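Local coordinates for type IV secretion protein Dot (Legionella pneumophila, PDB 6KS5) that acts as a bacterial deubiquitinase and regulates the association of polyubiquitin chains with the Legionella phagosome, at residues K138-R141 with S142-K146; P182-K185 with Y186-S190; D202-G205 with Y206-C210. One frame throughout, in Å; residues are numbered along the deposited sequence.

In the fold
All three contacts are local, each made between neighbouring turns of one continuous run of chain. Interaction 1, about 25 Å from the centre of the chain, lies at the surface in the link between helices 130-140 and 146-150. Its chemistry mixes exposed aromatic and thioether contacts with charged groups reaching helix 162-173. Interaction 2, in the loop between helices 162-173 and 193-214, is partly buried, with Tyr186 and Phe187 turned inward. Interaction 3 lies deepest, within helix 193-214, where regular backbone bonding accompanies buried tyrosines. Interactions 1 and 2 both lean on helix 162-173, whereas interactions 2 and 3 touch directly, through the hydrogen bond of Tyr186 OH to Glu204 OE2 and Tyr186 packing on Ala203.

Interaction 1: residues K138-R141 with S142-K146; sequences KEYR and SFMSK
The last part of helix 130-140 runs into a turn in which Phe143 N makes a weak, nearly straight bond to Tyr140 O (3.4 Å, 171° at the hydrogen). The same carbonyl oxygen has the Phe143 ring beside it, with CD1 of Phe143 3.4 Å from Tyr140 O. On the next residue, Met144 runs alongside Tyr140 and points the same way. A bend at the thioether (chi3 -70°) folds the methyl back, and Met144 CE comes to rest 3.5 Å from Tyr140 CB. Methionine suits this place because its unbranched, flexible chain can bend to lay an apolar methyl against the CB and CG of Tyr140. Its CG also lies 3.8 Å above one face of the Phe143 ring, toward the rim, and this gives the exposed phenylalanine an apolar neighbour.

Arg141 uses its aliphatic part first: CG of Arg141 approaches Met144 O at 3.3 Å, and its CA-H group makes a further contact with that oxygen. From there the chain stays extended to NE, which passes Lys146 CB at 4.0 Å, with the lysine carbon near the plane of the guanidinium at its edge. Arg141 NH2 and Lys146 NZ remain 5.2 Å apart, and the salt bridge from Arg141 NE to Glu166 probably offsets their like charge. Ser142, small and polar, bonds through OG to Glu173.

Glu166 and Glu173 both belong to helix 162-173, which therefore anchors the turn from one flank. Beyond the turn Ser145 is the N-cap of helix 146-150, and Leu149 of that helix packs against Tyr140, Arg141 and Met144, drawing the two consecutive helices together.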
# COMPACT_ATOMS: atom_id res chain seq x y z
N LYS A 138 -6.62 15.80 -16.55
CA LYS A 138 -6.69 17.13 -17.15
C LYS A 138 -8.12 17.51 -17.52
O LYS A 138 -8.59 18.59 -17.18
CB LYS A 138 -5.78 17.20 -18.37
CG LYS A 138 -5.84 18.54 -19.08
CD LYS A 138 -5.57 18.40 -20.56
CE LYS A 138 -4.56 17.30 -20.85
NZ LYS A 138 -4.01 17.44 -22.22
N GLU A 139 -8.82 16.63 -18.23
CA GLU A 139 -10.18 16.97 -18.66
C GLU A 139 -11.18 16.90 -17.52
O GLU A 139 -12.15 17.68 -17.50
CB GLU A 139 -10.62 16.07 -19.81
CG GLU A 139 -9.72 16.14 -21.04
CD GLU A 139 -10.11 17.25 -22.00
OE1 GLU A 139 -9.28 17.58 -22.88
OE2 GLU A 139 -11.24 17.78 -21.88
N TYR A 140 -10.98 15.98 -16.57
CA TYR A 140 -11.93 15.86 -15.46
C TYR A 140 -11.81 17.01 -14.47
O TYR A 140 -12.80 17.35 -13.82
CB TYR A 140 -11.72 14.54 -14.73
CG TYR A 140 -12.32 13.31 -15.38
CD1 TYR A 140 -13.17 13.42 -16.48
CD2 TYR A 140 -12.05 12.04 -14.89
CE1 TYR A 140 -13.72 12.29 -17.07
CE2 TYR A 140 -12.59 10.91 -15.47
CZ TYR A 140 -13.42 11.03 -16.56
OH TYR A 140 -13.96 9.91 -17.15
N ARG A 141 -10.63 17.61 -14.35
CA ARG A 141 -10.46 18.66 -13.35
C ARG A 141 -11.13 19.97 -13.73
O ARG A 141 -11.15 20.89 -12.91
CB ARG A 141 -8.98 18.90 -13.08
CG ARG A 141 -8.67 19.23 -11.64
CD ARG A 141 -7.22 19.62 -11.47
NE ARG A 141 -6.99 20.33 -10.22
CZ ARG A 141 -7.16 21.64 -10.06
NH1 ARG A 141 -7.56 22.37 -11.09
NH2 ARG A 141 -6.93 22.20 -8.89
N SER A 142 -11.68 20.08 -14.94
CA SER A 142 -12.36 21.32 -15.28
C SER A 142 -13.63 21.52 -14.46
O SER A 142 -14.16 22.63 -14.45
CB SER A 142 -12.69 21.36 -16.78
OG SER A 142 -11.65 22.04 -17.47
N PHE A 143 -14.12 20.47 -13.80
CA PHE A 143 -15.30 20.60 -12.95
C PHE A 143 -15.16 19.79 -11.66
O PHE A 143 -16.13 19.69 -10.90
CB PHE A 143 -16.55 20.17 -13.72
CG PHE A 143 -16.56 18.71 -14.07
CD1 PHE A 143 -15.79 18.22 -15.11
CD2 PHE A 143 -17.36 17.82 -13.36
CE1 PHE A 143 -15.80 16.89 -15.43
CE2 PHE A 143 -17.37 16.47 -13.67
CZ PHE A 143 -16.59 16.01 -14.71
N MET A 144 -13.99 19.21 -11.39
CA MET A 144 -13.78 18.38 -10.22
C MET A 144 -12.58 18.90 -9.45
O MET A 144 -11.51 19.10 -10.02
CB MET A 144 -13.55 16.91 -10.61
CG MET A 144 -14.83 16.11 -10.76
SD MET A 144 -14.57 14.35 -10.47
CE MET A 144 -13.62 13.88 -11.91
N SER A 145 -12.77 19.12 -8.15
CA SER A 145 -11.67 19.50 -7.28
C SER A 145 -10.61 18.40 -7.26
O SER A 145 -10.88 17.23 -7.53
CB SER A 145 -12.18 19.77 -5.87
OG SER A 145 -11.20 19.43 -4.90
N LYS A 146 -9.37 18.79 -6.94
CA LYS A 146 -8.29 17.81 -6.87
C LYS A 146 -8.52 16.80 -5.75
O LYS A 146 -8.17 15.62 -5.89
CB LYS A 146 -6.94 18.53 -6.70
CG LYS A 146 -6.68 19.09 -5.30
CD LYS A 146 -5.35 19.85 -5.23
CE LYS A 146 -5.30 20.77 -4.02
NZ LYS A 146 -6.62 21.41 -3.73

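Interaction 2: residues P182-K185 with Y186-S190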
# COMPACT_ATOMS: atom_id res chain seq x y z
N PRO A 182 9.69 24.37 -13.64
CA PRO A 182 10.59 23.21 -13.72
C PRO A 182 10.12 22.17 -14.70
O PRO A 182 10.95 21.41 -15.23
CB PRO A 182 10.60 22.66 -12.28
CG PRO A 182 9.96 23.71 -11.44
CD PRO A 182 8.99 24.39 -12.34
N PHE A 183 8.82 22.09 -14.97
CA PHE A 183 8.28 21.06 -15.84
C PHE A 183 8.16 21.49 -17.29
O PHE A 183 7.78 20.68 -18.13
CB PHE A 183 6.90 20.61 -15.35
CG PHE A 183 6.78 20.50 -13.86
CD1 PHE A 183 7.38 19.46 -13.18
CD2 PHE A 183 6.03 21.42 -13.14
CE1 PHE A 183 7.26 19.34 -11.81
CE2 PHE A 183 5.90 21.31 -11.77
CZ PHE A 183 6.52 20.27 -11.10
N GLU A 184 8.48 22.74 -17.61
CA GLU A 184 8.32 23.19 -18.99
C GLU A 184 9.33 22.54 -19.93
O GLU A 184 9.12 22.53 -21.14
CB GLU A 184 8.40 24.71 -19.05
CG GLU A 184 7.93 25.33 -20.36
CD GLU A 184 6.59 24.79 -20.85
OE1 GLU A 184 5.73 24.41 -20.02
OE2 GLU A 184 6.40 24.76 -22.09
N LYS A 185 10.42 21.97 -19.39
CA LYS A 185 11.38 21.26 -20.22
C LYS A 185 10.72 20.10 -20.95
O LYS A 185 11.03 19.84 -22.12
CB LYS A 185 12.54 20.76 -19.35
CG LYS A 185 12.11 20.17 -18.01
CD LYS A 185 13.30 19.78 -17.14
CE LYS A 185 13.97 18.51 -17.64
NZ LYS A 185 14.82 17.85 -16.60
N TYR A 186 9.81 19.38 -20.28
CA TYR A 186 9.15 18.23 -20.89
C TYR A 186 8.09 18.62 -21.92
O TYR A 186 7.56 17.73 -22.58
CB TYR A 186 8.50 17.35 -19.82
CG TYR A 186 9.30 17.16 -18.55
CD1 TYR A 186 10.48 16.43 -18.55
CD2 TYR A 186 8.86 17.70 -17.34
CE1 TYR A 186 11.21 16.25 -17.38
CE2 TYR A 186 9.58 17.52 -16.17
CZ TYR A 186 10.76 16.79 -16.20
OH TYR A 186 11.48 16.61 -15.05
N PHE A 187 7.77 19.91 -22.05
CA PHE A 187 6.67 20.36 -22.89
C PHE A 187 7.11 21.07 -24.17
O PHE A 187 6.47 20.90 -25.20
CB PHE A 187 5.75 21.29 -22.09
CG PHE A 187 4.78 20.55 -21.20
CD1 PHE A 187 3.68 19.91 -21.74
CD2 PHE A 187 4.98 20.50 -19.83
CE1 PHE A 187 2.79 19.23 -20.92
CE2 PHE A 187 4.09 19.82 -19.01
CZ PHE A 187 3.00 19.18 -19.56
N VAL A 188 8.18 21.85 -24.14
CA VAL A 188 8.70 22.42 -25.38
C VAL A 188 9.46 21.34 -26.14
O VAL A 188 10.04 20.42 -25.55
CB VAL A 188 9.58 23.66 -25.11
CG1 VAL A 188 8.75 24.79 -24.51
CG2 VAL A 188 10.72 23.28 -24.18
N GLY A 189 9.44 21.44 -27.47
CA GLY A 189 10.02 20.38 -28.30
C GLY A 189 9.33 19.04 -28.14
O GLY A 189 9.98 17.99 -28.25
N SER A 190 8.03 19.06 -27.88
CA SER A 190 7.26 17.84 -27.65
C SER A 190 6.33 17.60 -28.82
O SER A 190 5.70 18.53 -29.33
CB SER A 190 6.44 17.93 -26.36
OG SER A 190 5.60 19.07 -26.39
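Lys185 lies alongside Tyr186 and sets its methylene CG over the middle of the ring, a CH-pi contact with CG 3.9 Å from the ring centroid. The first torsion of Lys185 (chi1 42°) tucks CG between backbone N and carbonyl carbon, from where the chain can run on across the ring toward solvent. Phe183 crosses the tyrosine at a slant, with its CB 4.0 Å from Tyr186 CD2 and Tyr186 CE2 at the edge of the Phe183 ring. Glu184 crosses Phe187 and Val188: OE2 of Glu184 is 3.5 Å from Phe187 CB, and the carboxylate is nearly parallel to the phenylalanine ring.

The backbone fixes these positions. Glu184 O accepts from both Phe187 N (3.1 Å) and Val188 N (3.2 Å), while Tyr186 N bonds to Phe183 O at 3.2 Å. Farther out, Tyr186 OH bonds to Glu204 and its ring packs on Asn199 of helix 193-214; Phe183 and Phe187 lean on helix 162-173, where Arg171 forms a long, weak ion pair with Glu184.

Bonds to amides three and four ahead make tight turns in this loop, followed by a type II beta turn from Phe187 to Ser190, whose third position, with positive phi, is filled by Gly189.

Interaction 3: residues D202-G205 with Y206-C210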
# COMPACT_ATOMS: atom_id res chain seq x y z
N ASP A 202 9.74 9.25 -16.97
CA ASP A 202 11.04 8.58 -16.93
C ASP A 202 12.10 9.43 -16.25
O ASP A 202 13.11 8.88 -15.80
CB ASP A 202 11.51 8.23 -18.34
CG ASP A 202 10.63 7.19 -19.01
OD1 ASP A 202 10.17 6.23 -18.34
OD2 ASP A 202 10.41 7.32 -20.23
N ALA A 203 11.90 10.74 -16.16
CA ALA A 203 12.89 11.58 -15.51
C ALA A 203 12.71 11.56 -14.00
O ALA A 203 13.59 11.11 -13.26
CB ALA A 203 12.82 13.02 -16.04
N GLU A 204 11.56 12.03 -13.52
CA GLU A 204 11.33 12.09 -12.09
C GLU A 204 9.94 11.66 -11.64
O GLU A 204 9.71 11.57 -10.44
CB GLU A 204 11.61 13.50 -11.56
CG GLU A 204 11.03 14.61 -12.42
CD GLU A 204 10.98 15.94 -11.69
OE1 GLU A 204 10.64 15.93 -10.49
OE2 GLU A 204 11.28 16.98 -12.32
N GLY A 205 9.00 11.40 -12.56
CA GLY A 205 7.65 11.06 -12.14
C GLY A 205 7.55 9.70 -11.49
O GLY A 205 6.89 9.54 -10.46
N TYR A 206 8.21 8.69 -12.08
CA TYR A 206 8.15 7.33 -11.55
C TYR A 206 8.75 7.25 -10.16
O TYR A 206 8.18 6.60 -9.27
CB TYR A 206 8.87 6.37 -12.50
CG TYR A 206 8.77 4.91 -12.11
CD1 TYR A 206 7.53 4.30 -11.94
CD2 TYR A 206 9.91 4.13 -11.94
CE1 TYR A 206 7.43 2.97 -11.60
CE2 TYR A 206 9.81 2.79 -11.60
CZ TYR A 206 8.57 2.22 -11.44
OH TYR A 206 8.44 0.89 -11.11
N THR A 207 9.91 7.88 -9.94
CA THR A 207 10.55 7.77 -8.63
C THR A 207 9.74 8.50 -7.57
O THR A 207 9.58 8.01 -6.45
CB THR A 207 11.99 8.28 -8.67
OG1 THR A 207 12.02 9.71 -8.65
CG2 THR A 207 12.71 7.77 -9.92
N LEU A 208 9.19 9.68 -7.91
CA LEU A 208 8.30 10.38 -6.99
C LEU A 208 7.13 9.50 -6.58
O LEU A 208 6.68 9.52 -5.42
CB LEU A 208 7.77 11.65 -7.64
CG LEU A 208 8.63 12.91 -7.66
CD1 LEU A 208 7.96 13.93 -8.54
CD2 LEU A 208 8.80 13.45 -6.25
N TYR A 209 6.62 8.71 -7.52
CA TYR A 209 5.53 7.79 -7.23
C TYR A 209 5.96 6.73 -6.23
O TYR A 209 5.23 6.44 -5.27
CB TYR A 209 5.06 7.17 -8.53
CG TYR A 209 3.90 6.22 -8.44
CD1 TYR A 209 2.70 6.60 -7.84
CD2 TYR A 209 3.98 4.95 -8.98
CE1 TYR A 209 1.63 5.73 -7.79
CE2 TYR A 209 2.92 4.08 -8.93
CZ TYR A 209 1.75 4.47 -8.34
OH TYR A 209 0.71 3.58 -8.30
N CYS A 210 7.15 6.17 -6.42
CA CYS A 210 7.58 5.14 -5.49
C CYS A 210 7.87 5.74 -4.12
O CYS A 210 7.65 5.09 -3.10
CB CYS A 210 8.79 4.41 -6.09
SG CYS A 210 8.40 3.72 -7.70
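Gly205 O and Tyr209 N bond at 3.1 Å on the buried side of this helical segment, and the tight part of the contact is built around them. Gly205 is buried and contributes backbone alone; the lack of a side chain probably matters on the side facing away from residues 206-210. Tyr206 and Tyr209 have CG swung opposite the backbone N (chi1 -175° for Tyr206), which carries both rings off the same flank of the helix. Over one face of the Tyr206 ring sits Cys210 SG, 4.0 Å above the plane and over its centre, so a polarisable sulfur fills the place next to the aromatic surface. Met123 lies against both tyrosines, Val119 and Lys120 of helix 117-122 pack on Tyr206, and the ring of Trp201 meets it at a steep tilt. On this flank too, Asp202 forms a salt bridge through OD2 with Lys198, one turn earlier in the helix.

The underlying motif is an alpha-helix with bonds from each carbonyl to the amide four residues on: Leu208 N reaches Glu204 O at 3.2 Å, and Cys210 N reaches Tyr206 O. A wider, pi-type turn at 202-205 runs into this regular part, its last two residues supplying the carbonyls to Leu208 and Tyr209.

The other side is looser and partly exposed. Here Glu204 and Leu208 run side by side in the same direction, but they touch lightly, with Glu204 OE1 3.9 Å from Leu208 CD1. Leu208 CG also lies beside Glu204 O (3.3 Å) and probably helps to cover it. Thr207 OG1 makes a weak bond to this same oxygen at 3.5 Å, a common way for a helical threonine to use its hydroxyl one turn back. The carboxylate of Glu204 finds its partner elsewhere, through OE2 at Tyr186 OH.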